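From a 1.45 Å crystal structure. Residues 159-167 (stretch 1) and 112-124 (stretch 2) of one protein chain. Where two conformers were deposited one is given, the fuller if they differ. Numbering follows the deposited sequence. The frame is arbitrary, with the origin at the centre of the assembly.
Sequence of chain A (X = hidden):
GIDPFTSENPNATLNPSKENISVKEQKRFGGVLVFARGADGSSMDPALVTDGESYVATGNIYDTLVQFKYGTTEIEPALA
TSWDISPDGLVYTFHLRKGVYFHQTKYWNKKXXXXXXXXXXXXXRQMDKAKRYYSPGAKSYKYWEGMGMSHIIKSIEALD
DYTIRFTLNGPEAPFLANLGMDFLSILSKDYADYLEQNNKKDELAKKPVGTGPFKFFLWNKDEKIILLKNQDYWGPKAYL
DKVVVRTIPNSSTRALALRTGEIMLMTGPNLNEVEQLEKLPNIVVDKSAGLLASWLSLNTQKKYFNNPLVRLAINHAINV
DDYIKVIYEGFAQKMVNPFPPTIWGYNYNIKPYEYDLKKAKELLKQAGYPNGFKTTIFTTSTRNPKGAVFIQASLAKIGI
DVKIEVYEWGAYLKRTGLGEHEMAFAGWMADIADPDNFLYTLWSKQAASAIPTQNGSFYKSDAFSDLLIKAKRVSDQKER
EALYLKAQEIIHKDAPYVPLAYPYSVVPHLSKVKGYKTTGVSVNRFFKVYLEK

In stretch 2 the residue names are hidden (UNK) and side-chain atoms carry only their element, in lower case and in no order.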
# COMPACT_ATOMS: atom_id res chain seq x y z
N LEU A 159 -21.26 10.48 19.90
CA LEU A 159 -21.78 11.37 20.94
C LEU A 159 -23.04 12.04 20.42
O LEU A 159 -23.91 12.33 21.26
CB LEU A 159 -20.73 12.43 21.29
CG LEU A 159 -19.53 11.75 21.95
CD1 LEU A 159 -18.46 12.80 22.23
CD2 LEU A 159 -19.86 10.90 23.16
N ASP A 160 -23.18 12.29 19.12
CA ASP A 160 -24.43 12.65 18.52
C ASP A 160 -24.31 12.21 17.05
O ASP A 160 -23.34 11.53 16.71
CB ASP A 160 -24.80 14.13 18.74
CG ASP A 160 -23.91 15.15 18.07
OD1 ASP A 160 -23.13 14.78 17.13
OD2 ASP A 160 -23.97 16.41 18.35
N ASP A 161 -25.22 12.62 16.19
CA ASP A 161 -25.19 12.10 14.85
C ASP A 161 -24.02 12.67 14.04
O ASP A 161 -23.73 12.14 12.95
CB ASP A 161 -26.47 12.49 14.09
CG ASP A 161 -27.70 11.76 14.56
OD1 ASP A 161 -27.66 10.84 15.39
OD2 ASP A 161 -28.75 12.21 14.09
N TYR A 162 -23.30 13.68 14.53
CA TYR A 162 -22.21 14.30 13.79
C TYR A 162 -20.94 14.41 14.63
O TYR A 162 -20.07 15.20 14.33
CB TYR A 162 -22.58 15.67 13.21
CG TYR A 162 -23.73 15.53 12.26
CD1 TYR A 162 -23.60 14.95 11.00
CD2 TYR A 162 -24.98 15.96 12.69
CE1 TYR A 162 -24.71 14.85 10.15
CE2 TYR A 162 -26.07 15.88 11.84
CZ TYR A 162 -25.92 15.31 10.60
OH TYR A 162 -27.06 15.31 9.80
N THR A 163 -20.82 13.54 15.62
CA THR A 163 -19.64 13.59 16.53
C THR A 163 -19.23 12.18 16.94
O THR A 163 -19.99 11.41 17.51
CB THR A 163 -19.94 14.44 17.82
OG1 THR A 163 -20.57 15.66 17.44
CG2 THR A 163 -18.64 14.74 18.58
N ILE A 164 -17.95 11.89 16.64
CA ILE A 164 -17.33 10.63 17.00
C ILE A 164 -16.17 10.83 17.96
O ILE A 164 -15.33 11.69 17.74
CB ILE A 164 -16.85 9.88 15.72
CG1 ILE A 164 -18.04 9.30 14.90
CG2 ILE A 164 -15.88 8.79 16.11
CD1 ILE A 164 -18.57 8.01 15.47
N ARG A 165 -16.15 10.07 19.04
CA ARG A 165 -15.04 10.14 20.01
C ARG A 165 -14.34 8.79 20.14
O ARG A 165 -14.99 7.78 20.41
CB ARG A 165 -15.54 10.56 21.39
CG ARG A 165 -14.43 10.58 22.43
CD ARG A 165 -14.86 11.30 23.71
NE ARG A 165 -14.89 12.75 23.45
CZ ARG A 165 -15.50 13.67 24.20
NH1 ARG A 165 -16.23 13.36 25.25
NH2 ARG A 165 -15.44 14.92 23.84
N PHE A 166 -13.04 8.77 19.89
CA PHE A 166 -12.19 7.62 20.13
C PHE A 166 -11.45 7.81 21.42
O PHE A 166 -10.96 8.93 21.69
CB PHE A 166 -11.10 7.50 19.03
CG PHE A 166 -11.60 7.20 17.65
CD1 PHE A 166 -11.71 5.88 17.19
CD2 PHE A 166 -11.89 8.23 16.81
CE1 PHE A 166 -12.16 5.62 15.90
CE2 PHE A 166 -12.31 7.99 15.51
CZ PHE A 166 -12.48 6.69 15.09
N THR A 167 -11.48 6.77 22.25
CA THR A 167 -10.59 6.74 23.41
C THR A 167 -9.61 5.61 23.20
O THR A 167 -10.01 4.49 22.84
CB THR A 167 -11.42 6.50 24.69
OG1 THR A 167 -12.42 7.54 24.78
CG2 THR A 167 -10.49 6.50 25.91
N UNK A 112 -28.89 9.01 0.88
CA UNK A 112 -28.72 8.89 2.33
C UNK A 112 -27.55 9.73 2.77
O UNK A 112 -26.50 9.77 2.13
c UNK A 112 -28.62 7.47 2.88
c UNK A 112 -27.36 6.76 2.50
c UNK A 112 -29.76 6.61 2.33
N UNK A 113 -27.77 10.53 3.81
CA UNK A 113 -26.76 11.42 4.37
C UNK A 113 -25.84 10.63 5.32
O UNK A 113 -26.25 9.89 6.19
o UNK A 113 -26.42 15.73 6.89
c UNK A 113 -27.07 14.76 6.46
c UNK A 113 -27.43 12.59 5.13
o UNK A 113 -28.29 14.59 6.73
c UNK A 113 -26.45 13.65 5.61
N UNK A 114 -24.53 10.85 5.12
CA UNK A 114 -23.47 10.34 5.99
C UNK A 114 -23.64 10.91 7.41
O UNK A 114 -23.93 12.08 7.61
c UNK A 114 -18.95 10.83 8.23
c UNK A 114 -19.47 9.63 7.86
c UNK A 114 -19.43 12.02 7.75
c UNK A 114 -20.48 12.00 6.83
c UNK A 114 -22.12 10.78 5.39
c UNK A 114 -20.98 10.79 6.38
c UNK A 114 -20.46 9.62 6.88
N UNK A 115 -23.43 10.04 8.38
CA UNK A 115 -23.49 10.44 9.76
C UNK A 115 -22.62 9.50 10.59
O UNK A 115 -22.01 8.52 10.12
o UNK A 115 -25.47 9.16 10.33
c UNK A 115 -24.98 10.47 10.22
N UNK A 116 -22.69 9.71 11.92
CA UNK A 116 -21.85 8.98 12.83
C UNK A 116 -22.05 7.47 12.77
O UNK A 116 -21.12 6.69 12.99
c UNK A 116 -22.05 9.53 14.23
N UNK A 117 -23.27 7.00 12.48
CA UNK A 117 -23.49 5.56 12.41
C UNK A 117 -22.68 4.86 11.32
O UNK A 117 -22.38 3.68 11.44
c UNK A 117 -25.60 5.50 10.88
c UNK A 117 -27.04 4.99 10.88
c UNK A 117 -27.65 4.97 9.49
n UNK A 117 -29.10 4.65 9.50
c UNK A 117 -24.97 5.22 12.23
N UNK A 118 -22.29 5.61 10.29
CA UNK A 118 -21.51 5.05 9.19
C UNK A 118 -20.06 4.89 9.65
O UNK A 118 -19.38 3.93 9.26
o UNK A 118 -23.59 5.07 7.29
o UNK A 118 -23.43 7.32 7.33
c UNK A 118 -21.56 5.91 7.96
c UNK A 118 -23.02 6.16 7.51
N UNK A 119 -19.58 5.79 10.50
CA UNK A 119 -18.25 5.64 11.11
C UNK A 119 -18.23 4.43 12.02
O UNK A 119 -17.33 3.61 11.98
c UNK A 119 -17.90 8.14 10.89
c UNK A 119 -17.81 6.93 11.80
c UNK A 119 -16.40 6.79 12.35
N UNK A 120 -19.21 4.34 12.93
CA UNK A 120 -19.37 3.18 13.79
C UNK A 120 -19.42 1.93 12.97
O UNK A 120 -18.72 0.98 13.27
c UNK A 120 -20.61 3.28 14.71
c UNK A 120 -20.62 4.41 15.74
c UNK A 120 -21.87 4.23 16.61
c UNK A 120 -19.37 4.31 16.60
N UNK A 121 -20.24 1.86 11.93
CA UNK A 121 -20.26 0.62 11.18
C UNK A 121 -18.91 0.24 10.58
O UNK A 121 -18.43 -0.88 10.69
c UNK A 121 -20.96 -2.47 7.22
c UNK A 121 -21.22 0.79 10.00
c UNK A 121 -20.60 -1.22 6.84
c UNK A 121 -21.19 -0.37 9.00
c UNK A 121 -21.50 -2.70 8.46
c UNK A 121 -20.68 -0.15 7.73
c UNK A 121 -21.54 -1.65 9.36
N UNK A 122 -18.25 1.24 10.01
CA UNK A 122 -17.01 1.00 9.26
C UNK A 122 -15.86 0.52 10.12
O UNK A 122 -15.06 -0.28 9.68
c UNK A 122 -16.65 2.27 8.50
o UNK A 122 -17.63 2.61 7.53
N UNK A 123 -15.81 1.08 11.34
CA UNK A 123 -14.78 0.70 12.31
C UNK A 123 -15.17 -0.51 13.14
O UNK A 123 -14.38 -1.41 13.33
c UNK A 123 -13.56 2.97 12.64
c UNK A 123 -11.52 4.16 12.62
c UNK A 123 -12.31 3.22 13.18
c UNK A 123 -14.00 3.78 11.62
c UNK A 123 -14.43 1.88 13.24
c UNK A 123 -13.18 4.70 11.01
c UNK A 123 -11.99 4.97 11.63
N UNK A 124 -16.39 -0.49 13.71
CA UNK A 124 -16.82 -1.53 14.61
C UNK A 124 -16.89 -2.92 13.97
O UNK A 124 -16.61 -3.91 14.63
o UNK A 124 -20.51 -0.22 16.39
c UNK A 124 -18.08 -0.11 16.31
c UNK A 124 -19.45 0.10 16.96
o UNK A 124 -19.37 0.73 18.03
c UNK A 124 -18.12 -1.27 15.34

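Position 112 has three side-chain carbons, one carrying the other two. It lies out of reach of stretch 1. The fork at the first carbon makes it Val112.

Position 113 has three carbons in a row, the third carrying two oxygens. One oxygen comes close to Tyr162 OH. This is a carboxylate on a chain one carbon longer than aspartate, so the residue is Glu113. Its OE2 lies 3.0 Å from Tyr162 OH and is hydrogen-bonded elsewhere in the structure.

Position 114 has one carbon and then a ring of six carbons, with no oxygen. Its ring stays clear of stretch 1, but its backbone O lies at the edge of the Tyr162 ring. It is Phe114. The distance from Phe114 O to Tyr162 CE1 is 3.8 Å.

Position 115 has one carbon and one oxygen. The carbon touches Asp161 O. It is Ser115. Its CB sits 3.4 Å from Asp161 O.

Position 116 has a single side-chain carbon. The CA-to-CB bond points toward stretch 1, and the carbon touches Asp160 O. It is Ala116. Its CB lies 3.4 Å from Asp160 O. The backbone N of Ala116 donates a hydrogen bond to Asp161 O, 2.8 Å long.

Position 117 has four carbons in a row ending in nitrogen. The end of its side chain leads away from stretch 1. It is Lys117.

Position 118 has two carbons, the second carrying two oxygens. It does not touch stretch 1. It is Asp118. Its OD2 accepts a hydrogen bond from Ser115 N at 2.9 Å, which ties the side chain back to Ser115.

Position 119 has three carbons, forked at the first. Its CA-to-CB bond points toward stretch 1, and it touches Ile164. It is Val119. Its CB is 3.9 Å from Ile164 CD1.

Position 120 has four carbons, forked at the second. One of them reaches Ile164. That is Leu120. Its CD2 lies 4.0 Å from Ile164 CD1.

Position 121 has one carbon and a six-carbon ring, out of reach of stretch 1. It is Phe121.

Position 122 has one carbon and one oxygen, out of reach of stretch 1. It is Ser122. Its OG donates to Asp118 O, 2.8 Å away, one turn back along the helix.

Position 123 has one carbon and a six-carbon ring. Its CA-to-CB bond points toward stretch 1, and the ring touches Phe166. It is Phe123. Its CD2 lies 3.6 Å from Phe166 CE1.

Position 124 has three carbons, the third carrying two oxygens. It is out of reach of stretch 1. It is Glu124.

The contact joins a turn and strand to the residues leading into a helix and to one side of that helix. In the type I turn from Asp160 to Thr163, Asp160 OD1 accepts hydrogen bonds from Tyr162 N at 2.8 Å and Thr163 OG1 at 2.7 Å. The carbonyl of Asp161 accepts the hydrogen bond from Ala116 N. Ile164 and Phe166 add apolar packing. Ile164 CD1 meets Ala116, Val119 and Leu120. Val119 and Leu120 lie three and four residues after Ala116, so the three share one side of the helix. Phe166 and Phe123 extend the contact: their ring planes are inclined at 56°, and Phe166 CZ lies over one face of the Phe123 ring.

Stretch 2 112-124: VEFSAKDVLFSFE
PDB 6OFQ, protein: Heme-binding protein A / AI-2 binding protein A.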